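Local coordinates for fucolectin-related protein (Streptococcus pneumoniae, PDB 2WMF) that probably hydrolyses host blood-group antigen glycans as the catalytic module of a family 98 glycoside hydrolase, at residues Y357-D360 and Y366-G369; I433-A438 and K442-M447. All coordinates share one frame; numbering follows the deposited sequence.

Interaction 1. Residues Y357-D360 and Y366-G369; sequences YSND and YNNG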
ATOM      1  N   TYR A 357      -7.482 -15.023  -8.915  1.00 11.01           N
ATOM      2  CA  TYR A 357      -6.297 -14.509  -8.291  1.00 10.90           C
ATOM      3  C   TYR A 357      -6.315 -14.152  -6.831  1.00  9.38           C
ATOM      4  O   TYR A 357      -5.295 -13.707  -6.299  1.00  9.96           O
ATOM      5  CB  TYR A 357      -5.758 -13.381  -9.101  1.00 10.10           C
ATOM      6  CG  TYR A 357      -6.523 -12.071  -9.177  1.00  9.98           C
ATOM      7  CD1 TYR A 357      -6.474 -11.143  -8.155  1.00 10.93           C
ATOM      8  CD2 TYR A 357      -7.189 -11.708 -10.339  1.00  9.59           C
ATOM      9  CE1 TYR A 357      -7.144  -9.899  -8.269  1.00  9.34           C
ATOM     10  CE2 TYR A 357      -7.843 -10.458 -10.458  1.00  8.05           C
ATOM     11  CZ  TYR A 357      -7.774  -9.568  -9.430  1.00  8.45           C
ATOM     12  OH  TYR A 357      -8.366  -8.338  -9.575  1.00  8.43           O
ATOM     13  N   SER A 358      -7.446 -14.361  -6.165  1.00  9.49           N
ATOM     14  CA  SER A 358      -7.470 -14.273  -4.711  1.00 10.06           C
ATOM     15  C   SER A 358      -8.436 -15.319  -4.175  1.00 10.99           C
ATOM     16  O   SER A 358      -9.654 -15.277  -4.460  1.00 12.20           O
ATOM     17  CB  SER A 358      -7.912 -12.887  -4.191  1.00  9.90           C
ATOM     18  OG  SER A 358      -7.928 -12.897  -2.757  1.00 11.30           O
ATOM     19  N   ASN A 359      -7.886 -16.222  -3.357  1.00 11.34           N
ATOM     20  CA  ASN A 359      -8.680 -17.222  -2.642  1.00 11.35           C
ATOM     21  C   ASN A 359      -9.288 -16.646  -1.361  1.00 11.32           C
ATOM     22  O   ASN A 359     -10.145 -17.287  -0.723  1.00 14.20           O
ATOM     23  CB  ASN A 359      -7.812 -18.447  -2.275  1.00 12.40           C
ATOM     24  CG  ASN A 359      -7.239 -19.205  -3.490  1.00 13.93           C
ATOM     25  OD1 ASN A 359      -6.122 -19.762  -3.413  1.00 20.44           O
ATOM     26  ND2 ASN A 359      -8.001 -19.273  -4.578  1.00 14.63           N
ATOM     27  N   ASP A 360      -8.841 -15.442  -0.948  1.00 10.39           N
ATOM     28  CA  ASP A 360      -9.175 -14.937   0.380  1.00 10.64           C
ATOM     29  C   ASP A 360      -9.145 -13.409   0.399  1.00  9.52           C
ATOM     30  O   ASP A 360      -8.086 -12.789   0.600  1.00 10.54           O
ATOM     31  CB  ASP A 360      -8.161 -15.437   1.411  1.00 11.55           C
ATOM     32  CG  ASP A 360      -8.507 -15.026   2.844  1.00 12.04           C
ATOM     33  OD1 ASP A 360      -9.527 -14.347   3.088  1.00 10.74           O
ATOM     34  OD2 ASP A 360      -7.695 -15.362   3.738  1.00 18.07           O
ATOM     35  N   TYR A 366      -2.140 -11.467  -3.318  1.00  7.84           N
ATOM     36  CA  TYR A 366      -2.722 -12.147  -4.483  1.00  7.81           C
ATOM     37  C   TYR A 366      -1.992 -13.488  -4.744  1.00  8.06           C
ATOM     38  O   TYR A 366      -0.789 -13.580  -4.572  1.00  8.10           O
ATOM     39  CB  TYR A 366      -2.600 -11.269  -5.721  1.00  7.89           C
ATOM     40  CG  TYR A 366      -3.510 -10.061  -5.633  1.00  7.33           C
ATOM     41  CD1 TYR A 366      -4.861 -10.221  -5.303  1.00  8.59           C
ATOM     42  CD2 TYR A 366      -3.023  -8.754  -5.805  1.00  9.62           C
ATOM     43  CE1 TYR A 366      -5.714  -9.124  -5.225  1.00  7.84           C
ATOM     44  CE2 TYR A 366      -3.883  -7.650  -5.731  1.00 10.98           C
ATOM     45  CZ  TYR A 366      -5.229  -7.831  -5.445  1.00  8.54           C
ATOM     46  OH  TYR A 366      -6.101  -6.749  -5.382  1.00  9.47           O
ATOM     47  N   ASN A 367      -2.708 -14.499  -5.218  1.00  7.32           N
ATOM     48  CA  ASN A 367      -2.035 -15.772  -5.511  1.00  7.64           C
ATOM     49  C   ASN A 367      -1.360 -15.780  -6.883  1.00  7.73           C
ATOM     50  O   ASN A 367      -0.372 -16.447  -7.105  1.00  7.89           O
ATOM     51  CB  ASN A 367      -3.040 -16.884  -5.480  1.00  8.92           C
ATOM     52  CG  ASN A 367      -3.736 -16.988  -4.148  1.00 10.42           C
ATOM     53  OD1 ASN A 367      -3.262 -17.712  -3.227  1.00 15.97           O
ATOM     54  ND2 ASN A 367      -4.830 -16.281  -4.009  1.00  7.80           N
ATOM     55  N   ASN A 368      -1.959 -15.023  -7.797  1.00  8.51           N
ATOM     56  CA  ASN A 368      -1.661 -15.092  -9.239  1.00  8.34           C
ATOM     57  C   ASN A 368      -1.531 -13.661  -9.763  1.00  8.13           C
ATOM     58  O   ASN A 368      -2.390 -12.827  -9.435  1.00  7.74           O
ATOM     59  CB  ASN A 368      -2.859 -15.804  -9.919  1.00  9.57           C
ATOM     60  CG  ASN A 368      -2.536 -16.417 -11.246  1.00  9.57           C
ATOM     61  OD1 ASN A 368      -1.524 -16.108 -11.875  1.00  9.04           O
ATOM     62  ND2 ASN A 368      -3.401 -17.365 -11.666  1.00  9.86           N
ATOM     63  N   GLY A 369      -0.571 -13.424 -10.659  1.00  8.39           N
ATOM     64  CA  GLY A 369      -0.408 -12.149 -11.339  1.00  7.92           C
ATOM     65  C   GLY A 369      -0.871 -12.126 -12.787  1.00  8.26           C
ATOM     66  O   GLY A 369      -0.730 -11.119 -13.435  1.00  8.41           O
TER
HETATM   67  O   HOH W   1      -8.005  -6.816  -7.431  1.00  8.54           O
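Y357 and Y366 show how two tyrosines can close a loop that has neither helix nor strand. Their side chains run alongside each other and point the same way, yet the rings are turned almost perpendicular, at 81°. The edge of Y357 is directed at the face of Y366 in an offset edge-to-face pair, centroids 5.1 Å apart. The two rings come nearest where CD1 of Y357 meets CD1 of Y366, 3.4 Å apart. In Y357 the first torsion, 69°, sets CG between the backbone N and the carbonyl carbon, and this swings the ring alongside Y366. Next to the rings, the backbone N of N367 donates to O of Y357 (2.9 Å). CB of Y357 also rests 3.4 Å from O of N368. A220 of helix 219-231 packs against Y366, and S224 of the same helix against Y357.

Towards N359 the contact becomes looser and more open to solvent. There the side chains of N359 and N367 cross at about a right angle. S358 shapes this end by an ST turn, in which its OG accepts from N of D360.

At the far end of the rings a water bridges the two hydroxyls: it lies 2.7 Å from OH of Y357 and donates to OH of Y366 at 2.8 Å. Y357 OH is also bonded to the backbone N of L374, and Y366 OH to D223. The chemistry thus joins aromatic packing to polar anchoring: each ring is held at its hydroxyl end, and the edge of one bears on the face of the other, which should restrict their rotation.

Interaction 2. Residues I433-A438 and K442-M447; sequences IYNSNA and KNQQVM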
ATOM      1  N   ILE A 433       7.267 -10.481  -8.071  1.00  7.87           N
ATOM      2  CA  ILE A 433       7.127 -11.820  -7.521  1.00  7.80           C
ATOM      3  C   ILE A 433       7.009 -11.773  -5.989  1.00  7.05           C
ATOM      4  O   ILE A 433       7.706 -10.995  -5.332  1.00  7.63           O
ATOM      5  CB  ILE A 433       8.389 -12.657  -7.850  1.00  8.16           C
ATOM      6  CG1 ILE A 433       8.642 -12.692  -9.360  1.00  9.15           C
ATOM      7  CG2 ILE A 433       8.321 -14.039  -7.254  1.00  8.76           C
ATOM      8  CD1 ILE A 433      10.087 -12.480  -9.697  1.00  9.02           C
ATOM      9  N   TYR A 434       6.181 -12.644  -5.427  1.00  7.18           N
ATOM     10  CA  TYR A 434       6.217 -12.926  -3.992  1.00  7.50           C
ATOM     11  C   TYR A 434       5.622 -14.280  -3.629  1.00  7.23           C
ATOM     12  O   TYR A 434       4.890 -14.897  -4.388  1.00  7.09           O
ATOM     13  CB  TYR A 434       5.628 -11.802  -3.146  1.00  7.71           C
ATOM     14  CG  TYR A 434       4.201 -11.320  -3.360  1.00  8.80           C
ATOM     15  CD1 TYR A 434       3.100 -12.167  -3.159  1.00  8.00           C
ATOM     16  CD2 TYR A 434       3.926  -9.975  -3.722  1.00  8.23           C
ATOM     17  CE1 TYR A 434       1.797 -11.717  -3.351  1.00  7.09           C
ATOM     18  CE2 TYR A 434       2.626  -9.509  -3.863  1.00  8.29           C
ATOM     19  CZ  TYR A 434       1.549 -10.365  -3.668  1.00  8.55           C
ATOM     20  OH  TYR A 434       0.255  -9.904  -3.771  1.00  8.48           O
ATOM     21  N   ASN A 435       5.947 -14.698  -2.395  1.00  8.30           N
ATOM     22  CA  ASN A 435       5.315 -15.845  -1.774  1.00  8.12           C
ATOM     23  C   ASN A 435       3.989 -15.325  -1.175  1.00  7.90           C
ATOM     24  O   ASN A 435       4.008 -14.358  -0.411  1.00  9.01           O
ATOM     25  CB  ASN A 435       6.232 -16.409  -0.684  1.00  7.75           C
ATOM     26  CG  ASN A 435       5.625 -17.608   0.057  1.00  8.50           C
ATOM     27  OD1 ASN A 435       4.438 -17.591   0.415  1.00  7.81           O
ATOM     28  ND2 ASN A 435       6.430 -18.679   0.223  1.00  7.36           N
ATOM     29  N   SER A 436       2.868 -15.936  -1.572  1.00  7.47           N
ATOM     30  CA  SER A 436       1.531 -15.458  -1.228  1.00  6.89           C
ATOM     31  C   SER A 436       0.954 -15.945   0.104  1.00  8.14           C
ATOM     32  O   SER A 436      -0.224 -15.661   0.399  1.00  7.81           O
ATOM     33  CB  SER A 436       0.522 -15.801  -2.331  1.00  7.60           C
ATOM     34  OG  SER A 436       0.333 -17.180  -2.469  1.00  7.62           O
ATOM     35  N   ASN A 437       1.763 -16.694   0.877  1.00  7.80           N
ATOM     36  CA  ASN A 437       1.335 -17.196   2.194  1.00  7.70           C
ATOM     37  C   ASN A 437       1.511 -16.157   3.318  1.00  8.39           C
ATOM     38  O   ASN A 437       2.637 -15.839   3.722  1.00  8.52           O
ATOM     39  CB  ASN A 437       2.133 -18.460   2.525  1.00  7.90           C
ATOM     40  CG  ASN A 437       1.758 -19.647   1.671  1.00  7.82           C
ATOM     41  OD1 ASN A 437       0.624 -19.777   1.207  1.00  7.61           O
ATOM     42  ND2 ASN A 437       2.748 -20.537   1.441  1.00  7.35           N
ATOM     43  N   ALA A 438       0.381 -15.617   3.810  1.00  8.38           N
ATOM     44  CA  ALA A 438       0.448 -14.535   4.810  1.00  8.22           C
ATOM     45  C   ALA A 438       0.929 -15.039   6.164  1.00  7.45           C
ATOM     46  O   ALA A 438       1.724 -14.363   6.852  1.00  9.56           O
ATOM     47  CB  ALA A 438      -0.929 -13.805   4.971  1.00  8.99           C
ATOM     48  N   LYS A 442       5.268 -22.000   4.576  1.00  8.99           N
ATOM     49  CA  LYS A 442       5.463 -22.906   3.447  1.00  8.47           C
ATOM     50  C   LYS A 442       6.057 -22.148   2.265  1.00  8.79           C
ATOM     51  O   LYS A 442       5.627 -21.049   1.960  1.00  8.18           O
ATOM     52  CB  LYS A 442       4.157 -23.608   3.022  1.00  9.06           C
ATOM     53  CG  LYS A 442       3.608 -24.575   4.085  1.00 10.21           C
ATOM     54  CD  LYS A 442       4.401 -25.893   4.218  1.00 12.18           C
ATOM     55  CE  LYS A 442       4.118 -26.581   5.545  1.00 13.64           C
ATOM     56  NZ  LYS A 442       4.968 -27.826   5.692  1.00 15.73           N
ATOM     57  N   ASN A 443       7.066 -22.731   1.658  1.00  7.93           N
ATOM     58  CA  ASN A 443       7.730 -22.114   0.502  1.00  7.82           C
ATOM     59  C   ASN A 443       6.910 -22.250  -0.759  1.00  8.26           C
ATOM     60  O   ASN A 443       6.089 -23.152  -0.884  1.00  7.97           O
ATOM     61  CB  ASN A 443       9.087 -22.774   0.223  1.00  8.61           C
ATOM     62  CG  ASN A 443      10.190 -22.323   1.177  1.00  9.26           C
ATOM     63  OD1 ASN A 443       9.932 -21.921   2.316  1.00  9.82           O
ATOM     64  ND2 ASN A 443      11.453 -22.349   0.673  1.00 14.57           N
ATOM     65  N   GLN A 444       7.140 -21.322  -1.699  1.00  8.12           N
ATOM     66  CA  GLN A 444       6.555 -21.386  -3.031  1.00  8.09           C
ATOM     67  C   GLN A 444       7.650 -21.241  -4.070  1.00  8.43           C
ATOM     68  O   GLN A 444       8.691 -20.614  -3.826  1.00  9.13           O
ATOM     69  CB  GLN A 444       5.452 -20.345  -3.206  1.00  8.30           C
ATOM     70  CG  GLN A 444       4.271 -20.555  -2.272  1.00  8.99           C
ATOM     71  CD  GLN A 444       3.202 -19.446  -2.365  1.00  7.92           C
ATOM     72  OE1 GLN A 444       3.473 -18.357  -2.876  1.00  8.52           O
ATOM     73  NE2 GLN A 444       2.005 -19.711  -1.819  1.00  7.56           N
ATOM     74  N   GLN A 445       7.354 -21.773  -5.250  1.00  8.52           N
ATOM     75  CA  GLN A 445       8.289 -21.753  -6.357  1.00  8.95           C
ATOM     76  C   GLN A 445       7.618 -21.158  -7.590  1.00  9.23           C
ATOM     77  O   GLN A 445       6.415 -21.317  -7.798  1.00  8.92           O
ATOM     78  CB  GLN A 445       8.805 -23.165  -6.677  1.00 10.10           C
ATOM     79  CG  GLN A 445       9.493 -23.866  -5.517  1.00 12.01           C
ATOM     80  CD  GLN A 445       8.541 -24.403  -4.454  1.00 10.74           C
ATOM     81  OE1 GLN A 445       7.513 -24.997  -4.775  1.00 11.48           O
ATOM     82  NE2 GLN A 445       8.925 -24.251  -3.165  1.00 11.19           N
ATOM     83  N   VAL A 446       8.436 -20.450  -8.385  1.00  8.33           N
ATOM     84  CA  VAL A 446       8.044 -20.019  -9.693  1.00  8.99           C
ATOM     85  C   VAL A 446       9.138 -20.364 -10.679  1.00  8.38           C
ATOM     86  O   VAL A 446      10.330 -20.319 -10.354  1.00  9.83           O
ATOM     87  CB  VAL A 446       7.702 -18.500  -9.744  1.00  9.22           C
ATOM     88  CG1 VAL A 446       6.481 -18.174  -8.822  1.00 10.47           C
ATOM     89  CG2 VAL A 446       8.861 -17.581  -9.421  1.00  8.83           C
ATOM     90  N   MET A 447       8.681 -20.695 -11.882  1.00  9.55           N
ATOM     91  CA  MET A 447       9.553 -20.836 -13.064  1.00  8.60           C
ATOM     92  C   MET A 447       9.037 -19.825 -14.070  1.00  9.04           C
ATOM     93  O   MET A 447       7.916 -19.925 -14.539  1.00  9.54           O
ATOM     94  CB  MET A 447       9.475 -22.252 -13.646  1.00 10.53           C
ATOM     95  CG  MET A 447      10.484 -22.482 -14.734  1.00 12.76           C
ATOM     96  SD  MET A 447      10.172 -21.758 -16.347  1.00 20.32           S
ATOM     97  CE  MET A 447       8.490 -22.289 -16.818  1.00 19.96           C
TER
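The carbonyl O of K442 is gripped by two asparagine amides, those of N435 and N437. ND2 of N435 reaches it at 3.0 Å on a lone pair, in the carbonyl plane. ND2 of N437, also 3.0 Å from that oxygen, comes instead from above the plane. N435 can reach across because its CG stands anti to the backbone N (chi1 178°); its OD1 then accepts from N of N437 (2.9 Å), forming an Asx turn.

Q444 supplies the complementary clamp. Its chain, extended beyond CG, brings OE1 to within 2.8 Å of the donating backbone N of S436, while its NE2 donates to OG of S436 at 3.1 Å. One amide therefore serves as acceptor and donor to the same residue. It also stacks on the amide of N435, the two planes only 2° apart. Further along, CG2 of I433 meets CG2 of V446 at 4.2 Å.

That apolar pair lies between the two antiparallel sheets, where I433 also packs on L460 and L462 of strand 457-462 and on A468 of strand 467-472. Y434 packs on M277 and M280 of helix 272-283.

In the fold
Past the barrel strands and strand 337-340, the chain first closes interaction 1, drawing 357-360 and 366-369 together around five intervening residues. It then passes through strands 423-427 and 430-434 before interaction 2 closes a second short loop, between 433-438 and 442-447. The two closures are therefore in series, neither nested nor crossed. Interaction 2 marks the passage from one antiparallel sheet to the other, since strand 430-434 belongs to one and strand 444-449 to the next. In space the loops meet: OH of Y434 is probably hydrogen-bonded to N of Y366 and is also bonded to N281 of helix 272-283, and S436 packs against 366-367. Together they link helices 219-231 and 272-283 to the paired sheets.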